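PDB 3ED5: putative HAD-hydrolase YfnB from Bacillus subtilis, which is of unknown function but belongs to the HAD-superfamily hydrolases, YjjG family, and may act as a 5'-nucleotidase. Local coordinates for residues N42-Q47 with A76-Y81. Residues are numbered along the deposited sequence; the frame is centred on the assembly and turned at random. Where two conformers were deposited one is given.
Sequences NDMKAQ and ALLKEY
Met44, a selenomethionine, lies over one face of the Tyr81 ring. Its CG sits 3.6 Å from the centroid of that ring, almost on the normal, a CH-pi contact. SE of Met44 stands over the same ring at 4.5 Å from its centroid, a Met-aromatic contact. The two side chains run past each other in opposite directions. The bend at chi3 of Met44 (83°) turns CE toward Leu78, a touch left doubtful by the two conformers of Leu78. OH of Tyr81 reaches CG of Gln47 at 3.6 Å. An alanine in place of Tyr81 would probably leave CG and SE of Met44 without their aromatic cover and open a gap beside Gln47. The contact joins the start of helix 42-60 to the end of helix 66-80. Here their short segments run roughly antiparallel, at 142°, in the helical cap inserted after the first strand of the Rossmann-like HAD core, away from Asp13, the nucleophile inferred by similarity. Leu77 packs CD1 against Met44 O. At the outer side a water donates to Gln47 OE1 (2.6 Å) and to Glu80 OE1 (2.7 Å), bridging the helices. Deeper in, Phe33 of helix 21-35 touches Met44, Leu77 and Leu78. Thr41 OG1 is hydrogen-bonded to Met44 N at the helix start.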
loop_
_atom_site.group_PDB
_atom_site.type_symbol
_atom_site.label_atom_id
_atom_site.label_comp_id
_atom_site.label_asym_id
_atom_site.label_seq_id
_atom_site.Cartn_x
_atom_site.Cartn_y
_atom_site.Cartn_z
ATOM N N ASN A 42 -10.053 -14.625 -17.600
ATOM C CA ASN A 42 -10.400 -13.231 -17.309
ATOM C C ASN A 42 -11.457 -13.121 -16.212
ATOM O O ASN A 42 -11.298 -12.304 -15.290
ATOM C CB ASN A 42 -10.895 -12.528 -18.571
ATOM C CG ASN A 42 -9.786 -12.243 -19.544
ATOM O OD1 ASN A 42 -8.609 -12.231 -19.181
ATOM N ND2 ASN A 42 -10.153 -12.009 -20.800
ATOM N N ASP A 43 -12.499 -13.958 -16.302
ATOM C CA ASP A 43 -13.572 -13.951 -15.310
ATOM C C ASP A 43 -13.023 -14.231 -13.931
ATOM O O ASP A 43 -13.341 -13.497 -12.991
ATOM C CB ASP A 43 -14.702 -14.933 -15.641
ATOM C CG ASP A 43 -15.516 -14.499 -16.853
ATOM O OD1 ASP A 43 -15.318 -13.354 -17.328
ATOM O OD2 ASP A 43 -16.345 -15.309 -17.344
HETATM N N MSE A 44 -12.180 -15.261 -13.811
HETATM C CA MSE A 44 -11.566 -15.575 -12.507
HETATM C C MSE A 44 -10.690 -14.466 -11.937
HETATM O O MSE A 44 -10.753 -14.183 -10.740
HETATM C CB MSE A 44 -10.809 -16.897 -12.539
HETATM C CG MSE A 44 -11.747 -18.058 -12.578
HETATM SE SE MSE A 44 -10.880 -19.774 -13.059
HETATM C CE MSE A 44 -10.228 -20.178 -11.298
ATOM N N LYS A 45 -9.887 -13.847 -12.791
ATOM C CA LYS A 45 -9.022 -12.761 -12.364
ATOM C C LYS A 45 -9.844 -11.582 -11.832
ATOM O O LYS A 45 -9.483 -10.960 -10.791
ATOM C CB LYS A 45 -8.169 -12.335 -13.546
ATOM C CG LYS A 45 -6.933 -11.579 -13.166
ATOM C CD LYS A 45 -5.800 -11.864 -14.144
ATOM C CE LYS A 45 -6.229 -11.731 -15.619
ATOM N NZ LYS A 45 -5.202 -10.944 -16.397
ATOM N N ALA A 46 -10.917 -11.263 -12.549
ATOM C CA ALA A 46 -11.811 -10.186 -12.164
ATOM C C ALA A 46 -12.451 -10.523 -10.818
ATOM O O ALA A 46 -12.478 -9.680 -9.918
ATOM C CB ALA A 46 -12.877 -9.970 -13.222
ATOM N N GLN A 47 -12.951 -11.754 -10.670
ATOM C CA GLN A 47 -13.559 -12.126 -9.374
ATOM C C GLN A 47 -12.541 -12.118 -8.230
ATOM O O GLN A 47 -12.882 -11.660 -7.118
ATOM C CB GLN A 47 -14.306 -13.467 -9.418
ATOM C CG GLN A 47 -15.603 -13.455 -10.256
ATOM C CD GLN A 47 -16.633 -12.379 -9.894
ATOM O OE1 GLN A 47 -17.127 -12.280 -8.752
ATOM N NE2 GLN A 47 -17.001 -11.584 -10.899
ATOM N N ALA A 76 -11.792 -18.955 -1.190
ATOM C CA ALA A 76 -13.091 -18.349 -1.604
ATOM C C ALA A 76 -13.220 -18.323 -3.126
ATOM O O ALA A 76 -14.276 -18.666 -3.678
ATOM C CB ALA A 76 -13.238 -16.933 -1.045
ATOM N N LEU A 77 -12.143 -17.940 -3.809
ATOM C CA LEU A 77 -12.171 -17.907 -5.278
ATOM C C LEU A 77 -12.278 -19.313 -5.863
ATOM O O LEU A 77 -13.229 -19.623 -6.622
ATOM C CB LEU A 77 -10.902 -17.227 -5.801
ATOM C CG LEU A 77 -10.769 -17.157 -7.322
ATOM C CD1 LEU A 77 -11.799 -16.180 -7.904
ATOM C CD2 LEU A 77 -9.315 -16.768 -7.676
ATOM N N LEU A 78 -11.331 -20.192 -5.522
ATOM C CA LEU A 78 -11.322 -21.513 -6.186
ATOM C C LEU A 78 -12.505 -22.391 -5.823
ATOM O O LEU A 78 -12.991 -23.152 -6.673
ATOM C CB LEU A 78 -9.988 -22.252 -5.969
ATOM C CG LEU A 78 -8.772 -21.532 -6.568
ATOM C CD1 LEU A 78 -7.483 -22.216 -6.171
ATOM C CD2 LEU A 78 -8.877 -21.419 -8.071
ATOM N N LYS A 79 -13.008 -22.290 -4.596
ATOM C CA LYS A 79 -14.183 -23.100 -4.188
ATOM C C LYS A 79 -15.446 -22.883 -5.061
ATOM O O LYS A 79 -16.148 -23.854 -5.422
ATOM C CB LYS A 79 -14.513 -22.850 -2.707
ATOM C CG LYS A 79 -15.549 -23.794 -2.109
ATOM C CD LYS A 79 -16.120 -23.232 -0.807
ATOM C CE LYS A 79 -15.078 -23.031 0.260
ATOM N NZ LYS A 79 -15.662 -22.128 1.311
ATOM N N GLU A 80 -15.675 -21.636 -5.486
ATOM C CA GLU A 80 -16.876 -21.317 -6.248
ATOM C C GLU A 80 -16.731 -21.732 -7.719
ATOM O O GLU A 80 -17.725 -21.862 -8.436
ATOM C CB GLU A 80 -17.235 -19.829 -6.089
ATOM C CG GLU A 80 -16.367 -18.891 -6.863
ATOM C CD GLU A 80 -16.868 -17.424 -6.769
ATOM O OE1 GLU A 80 -16.122 -16.514 -7.182
ATOM O OE2 GLU A 80 -18.009 -17.216 -6.328
ATOM N N TYR A 81 -15.485 -21.968 -8.139
ATOM C CA TYR A 81 -15.166 -22.583 -9.447
ATOM C C TYR A 81 -15.003 -24.107 -9.343
ATOM O O TYR A 81 -14.607 -24.779 -10.319
ATOM C CB TYR A 81 -13.959 -21.865 -10.117
ATOM C CG TYR A 81 -14.337 -20.446 -10.542
ATOM C CD1 TYR A 81 -14.091 -19.341 -9.721
ATOM C CD2 TYR A 81 -15.036 -20.236 -11.743
ATOM C CE1 TYR A 81 -14.511 -18.072 -10.103
ATOM C CE2 TYR A 81 -15.435 -18.970 -12.134
ATOM C CZ TYR A 81 -15.181 -17.904 -11.328
ATOM O OH TYR A 81 -15.620 -16.672 -11.770
HETATM O O HOH W 1 -17.200 -14.109 -6.859
#